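RahU protein (Pseudomonas aeruginosa PAO1, PDB 6ZC2) is an aegerolysin that interacts with membrane ceramide phosphorylethanolamine and may bind glycolipids. Local coordinates at residues F76-G81 with V128-G133; E5-K10 with G86-D91. All coordinates share one frame; numbering follows the deposited sequence. Where two conformers were deposited one is given.

Interaction 1: residues F76-G81 with V128-G133; sequences FDCYDG and VTLTLG
Cys78, Phe76, Leu130 and Leu132 make up this contact, and every touch between the two segments is apolar. The thiol does most of the work. SG lies beside the backbone N (chi1 -64°), anti to the carbonyl carbon, which points it at two leucine methyls: Cys78 SG is 3.9 Å from Leu132 CD1 and, more loosely, 4.4 Å from Leu130 CD2. That second methyl also serves Phe76: Leu130 CD2 lies obliquely to the Phe76 ring, 4.3 Å from Phe76 CZ. The strands belong to the two opposed sheets of the aegerolysin beta-sandwich, 72-80 in the antiparallel sheet and 126-134 in the mixed one. Their axes pass 9.9 Å apart at an angle of 29°, so the backbones never meet and side chains alone bridge the gap. Around this layer, Phe104 of strand 101-106 packs against Cys78 and both leucines, while Val20 touches Cys78 from strand 19-27. Polar bonding lies elsewhere on the strand: Asp77, between Phe76 and Cys78, accepts at OD2 from Asn24 ND2, and at the end of strand 72-80 Asp80 OD2 pairs with the hydroxyl of Tyr111.

Interaction 2: residues E5-K10 with G86-D91; sequences EWIAVK and GTFSWD. With EDO (1,2-ethanediol), chain F; EDO (1,2-ethanediol), chain D.
Ile7 lies across the indole of Trp90, and Val9 lies over one face of the Phe88 ring: two aliphatic residues of strand 6-13 set against two aromatics of strand 83-92. This is a face-to-face meeting of the two sheets in the aegerolysin beta-sandwich, close to the centre of the chain; the axes run nearly antiparallel at 161°, 8.9 Å apart. The two branches of Ile7 do different jobs. Its CG2 methyl sits over the pyrrole part of the indole in a CH-pi contact, 3.7 Å from the centroid of the Trp90 five-membered ring and only 12° off the ring normal. Its other branch is fully extended, with CG1 anti to the backbone N (chi1 -174°), and this carries CD1 along to the root of the same tryptophan, 3.7 Å from Trp90 CB. There CD1 also meets Phe88 at the ring edge, near the ring plane, 4.0 Å from Phe88 CE2. Val9 approaches that phenyl ring quite differently, from above. Its CG1 stands over the centre of one face, 4.2 Å above the plane, while CG2 on the same side is shifted to the rim and comes to 3.5 Å from Phe88 CE2. Phe88 is therefore touched on a face by one residue and on its edge by the other. The indole nitrogen, buried beside Ile7, is satisfied by Thr72 OG1, a bond that helps fix the rotation of the ring. On the other surface of strand 83-92, two 1,2-ethanediol molecules, probably from the crystallisation liquor, are bound: one donates O2 to Thr87 OG1, and the other places its O2 2.7 Å from Asp91 OD1.

How the interactions relate
Interactions 1 and 2 bridge the same two sheets, with centres about 11 Å apart, and they share strand neighbours on both sides. In the mixed sheet, strands 126-134 and 6-13 run parallel, joined by a probable hydrogen bond from Leu130 N to Lys10 O at 2.8 Å. In the antiparallel sheet, consecutive strands 72-80 and 83-92 are tied by their side chains as well: Asp77 OD1 lies 2.7 Å from Thr87 OG1, the hydroxyl that also receives an ethanediol. Inside the sandwich, the rings of Phe76 and Phe88 meet with planes about 25° apart, and Val9 touches Phe76 while Leu130 touches Val9, making one continuous apolar layer.

Interaction 1: residues F76-G81 with V128-G133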
# COMPACT_ATOMS: atom_id res chain seq x y z
N PHE A 76 2.38 -3.86 -3.69
CA PHE A 76 1.66 -3.60 -4.93
C PHE A 76 2.49 -2.65 -5.80
O PHE A 76 3.30 -1.87 -5.29
CB PHE A 76 0.22 -3.06 -4.72
CG PHE A 76 0.15 -1.76 -3.97
CD1 PHE A 76 0.27 -0.53 -4.63
CD2 PHE A 76 -0.07 -1.76 -2.59
CE1 PHE A 76 0.19 0.67 -3.92
CE2 PHE A 76 -0.14 -0.57 -1.89
CZ PHE A 76 -0.01 0.65 -2.55
N ASP A 77 2.28 -2.72 -7.11
CA ASP A 77 2.94 -1.84 -8.06
C ASP A 77 2.00 -0.71 -8.48
O ASP A 77 0.77 -0.87 -8.50
CB ASP A 77 3.42 -2.60 -9.31
CG ASP A 77 4.56 -3.56 -9.03
OD1 ASP A 77 5.12 -3.53 -7.92
OD2 ASP A 77 4.87 -4.36 -9.95
N CYS A 78 2.60 0.43 -8.84
CA CYS A 78 1.89 1.57 -9.40
C CYS A 78 2.36 1.79 -10.83
O CYS A 78 3.57 1.82 -11.09
CB CYS A 78 2.19 2.83 -8.57
SG CYS A 78 1.59 2.74 -6.86
N TYR A 79 1.40 1.95 -11.75
CA TYR A 79 1.67 2.15 -13.17
C TYR A 79 1.01 3.42 -13.70
O TYR A 79 -0.12 3.76 -13.32
CB TYR A 79 1.17 0.94 -14.01
CG TYR A 79 2.18 -0.18 -14.10
CD1 TYR A 79 2.34 -1.11 -13.07
CD2 TYR A 79 3.02 -0.28 -15.20
CE1 TYR A 79 3.30 -2.11 -13.16
CE2 TYR A 79 3.98 -1.27 -15.29
CZ TYR A 79 4.12 -2.18 -14.27
OH TYR A 79 5.07 -3.16 -14.37
N ASP A 80 1.71 4.12 -14.60
CA ASP A 80 1.18 5.24 -15.38
C ASP A 80 0.98 4.69 -16.79
O ASP A 80 1.93 4.63 -17.58
CB ASP A 80 2.20 6.38 -15.37
CG ASP A 80 1.84 7.51 -16.31
OD1 ASP A 80 0.68 7.60 -16.77
OD2 ASP A 80 2.74 8.34 -16.60
N GLY A 81 -0.23 4.25 -17.11
CA GLY A 81 -0.41 3.52 -18.36
C GLY A 81 0.48 2.29 -18.38
O GLY A 81 0.51 1.50 -17.42
N VAL A 128 -0.97 5.10 6.26
CA VAL A 128 0.17 5.70 5.57
C VAL A 128 -0.37 6.35 4.31
O VAL A 128 -1.14 5.73 3.57
CB VAL A 128 1.21 4.62 5.19
CG1 VAL A 128 2.33 5.23 4.34
CG2 VAL A 128 1.77 3.95 6.43
N THR A 129 0.03 7.59 4.05
CA THR A 129 -0.34 8.28 2.82
C THR A 129 0.79 8.16 1.80
O THR A 129 1.96 8.36 2.14
CB THR A 129 -0.68 9.75 3.08
OG1 THR A 129 -1.77 9.83 4.01
CG2 THR A 129 -1.07 10.47 1.80
N LEU A 130 0.44 7.81 0.56
CA LEU A 130 1.39 7.64 -0.54
C LEU A 130 1.03 8.66 -1.63
O LEU A 130 0.00 8.51 -2.30
CB LEU A 130 1.32 6.21 -1.09
CG LEU A 130 2.17 5.90 -2.33
CD1 LEU A 130 3.66 6.10 -2.05
CD2 LEU A 130 1.89 4.49 -2.82
N THR A 131 1.85 9.69 -1.79
CA THR A 131 1.57 10.77 -2.74
C THR A 131 2.45 10.60 -3.98
O THR A 131 3.68 10.65 -3.88
CB THR A 131 1.76 12.14 -2.08
OG1 THR A 131 0.90 12.24 -0.94
CG2 THR A 131 1.43 13.25 -3.05
N LEU A 132 1.81 10.38 -5.13
CA LEU A 132 2.48 9.97 -6.37
C LEU A 132 2.45 11.08 -7.40
O LEU A 132 1.39 11.63 -7.70
CB LEU A 132 1.76 8.75 -6.95
CG LEU A 132 1.75 7.49 -6.09
CD1 LEU A 132 0.68 6.50 -6.56
CD2 LEU A 132 3.12 6.82 -6.11
N GLY A 133 3.62 11.36 -8.00
CA GLY A 133 3.70 12.35 -9.06
C GLY A 133 4.75 12.01 -10.11
O GLY A 133 5.56 11.09 -9.95

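Interaction 2: residues E5-K10 with G86-D91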
# COMPACT_ATOMS: atom_id res chain seq x y z
N GLU A 5 -2.74 -6.42 13.62
CA GLU A 5 -1.66 -6.03 12.71
C GLU A 5 -2.31 -5.59 11.40
O GLU A 5 -2.90 -6.42 10.70
CB GLU A 5 -0.71 -7.20 12.49
CG GLU A 5 0.06 -7.61 13.75
CD GLU A 5 -0.74 -8.51 14.68
OE1 GLU A 5 -1.44 -9.41 14.17
OE2 GLU A 5 -0.67 -8.32 15.92
N TRP A 6 -2.22 -4.30 11.07
CA TRP A 6 -2.87 -3.79 9.87
C TRP A 6 -2.14 -2.55 9.35
O TRP A 6 -1.47 -1.83 10.11
CB TRP A 6 -4.36 -3.48 10.11
CG TRP A 6 -4.62 -2.34 11.08
CD1 TRP A 6 -4.65 -2.42 12.45
CD2 TRP A 6 -4.90 -0.97 10.76
NE1 TRP A 6 -4.92 -1.19 12.99
CE2 TRP A 6 -5.07 -0.28 11.98
CE3 TRP A 6 -5.01 -0.25 9.56
CZ2 TRP A 6 -5.36 1.08 12.04
CZ3 TRP A 6 -5.29 1.11 9.62
CH2 TRP A 6 -5.46 1.76 10.86
N ILE A 7 -2.30 -2.32 8.04
CA ILE A 7 -1.86 -1.12 7.34
C ILE A 7 -3.00 -0.69 6.42
O ILE A 7 -3.75 -1.52 5.91
CB ILE A 7 -0.56 -1.39 6.53
CG1 ILE A 7 -0.00 -0.10 5.91
CG2 ILE A 7 -0.81 -2.45 5.44
CD1 ILE A 7 1.32 -0.27 5.19
N ALA A 8 -3.13 0.62 6.22
CA ALA A 8 -4.04 1.15 5.21
C ALA A 8 -3.30 2.25 4.47
O ALA A 8 -2.86 3.23 5.09
CB ALA A 8 -5.34 1.67 5.84
N VAL A 9 -3.15 2.09 3.15
CA VAL A 9 -2.37 3.00 2.32
C VAL A 9 -3.32 3.88 1.52
O VAL A 9 -4.08 3.38 0.68
CB VAL A 9 -1.42 2.23 1.39
CG1 VAL A 9 -0.52 3.20 0.65
CG2 VAL A 9 -0.61 1.20 2.18
N LYS A 10 -3.26 5.20 1.76
CA LYS A 10 -4.06 6.17 1.01
C LYS A 10 -3.28 6.54 -0.25
O LYS A 10 -2.22 7.17 -0.16
CB LYS A 10 -4.33 7.40 1.87
CG LYS A 10 -5.19 8.45 1.18
CD LYS A 10 -5.41 9.67 2.07
CE LYS A 10 -6.12 10.78 1.30
NZ LYS A 10 -6.65 11.84 2.22
N GLY A 86 6.66 2.40 -9.75
CA GLY A 86 7.38 1.87 -8.61
C GLY A 86 6.54 0.87 -7.85
O GLY A 86 5.46 0.46 -8.30
N THR A 87 7.05 0.48 -6.68
CA THR A 87 6.47 -0.58 -5.86
C THR A 87 6.36 -0.11 -4.41
O THR A 87 7.34 0.38 -3.84
CB THR A 87 7.35 -1.84 -5.90
OG1 THR A 87 7.45 -2.30 -7.25
CG2 THR A 87 6.78 -2.95 -5.00
N PHE A 88 5.18 -0.28 -3.81
CA PHE A 88 4.98 -0.06 -2.38
C PHE A 88 4.98 -1.41 -1.66
O PHE A 88 4.26 -2.32 -2.06
CB PHE A 88 3.65 0.67 -2.11
CG PHE A 88 3.50 1.07 -0.67
CD1 PHE A 88 4.01 2.26 -0.20
CD2 PHE A 88 2.89 0.21 0.24
CE1 PHE A 88 3.90 2.62 1.13
CE2 PHE A 88 2.79 0.55 1.58
CZ PHE A 88 3.30 1.75 2.02
N SER A 89 5.77 -1.52 -0.58
CA SER A 89 5.91 -2.76 0.18
C SER A 89 5.82 -2.45 1.67
O SER A 89 6.14 -1.35 2.10
CB SER A 89 7.26 -3.43 -0.09
OG SER A 89 7.39 -3.85 -1.44
N TRP A 90 5.41 -3.45 2.46
CA TRP A 90 5.30 -3.28 3.90
C TRP A 90 5.49 -4.61 4.62
O TRP A 90 5.31 -5.69 4.04
CB TRP A 90 3.94 -2.68 4.32
CG TRP A 90 2.80 -3.63 4.07
CD1 TRP A 90 2.27 -4.55 4.94
CD2 TRP A 90 2.09 -3.80 2.83
NE1 TRP A 90 1.28 -5.27 4.32
CE2 TRP A 90 1.15 -4.84 3.03
CE3 TRP A 90 2.16 -3.18 1.57
CZ2 TRP A 90 0.28 -5.25 2.02
CZ3 TRP A 90 1.30 -3.60 0.58
CH2 TRP A 90 0.38 -4.63 0.80
N ASP A 91 5.81 -4.51 5.91
CA ASP A 91 5.94 -5.68 6.79
C ASP A 91 5.53 -5.26 8.20
O ASP A 91 6.16 -4.38 8.79
CB ASP A 91 7.38 -6.19 6.78
CG ASP A 91 7.57 -7.37 7.71
OD1 ASP A 91 6.65 -8.20 7.82
OD2 ASP A 91 8.66 -7.47 8.32
C1 EDO F . 10.61 -0.29 -8.49
O1 EDO F . 10.71 -0.68 -9.87
C2 EDO F . 11.00 -1.46 -7.60
O2 EDO F . 10.20 -2.60 -7.93
C1 EDO D . 4.18 -11.98 9.30
O1 EDO D . 3.84 -11.77 10.67
C2 EDO D . 4.71 -10.68 8.72
O2 EDO D . 6.02 -10.40 9.24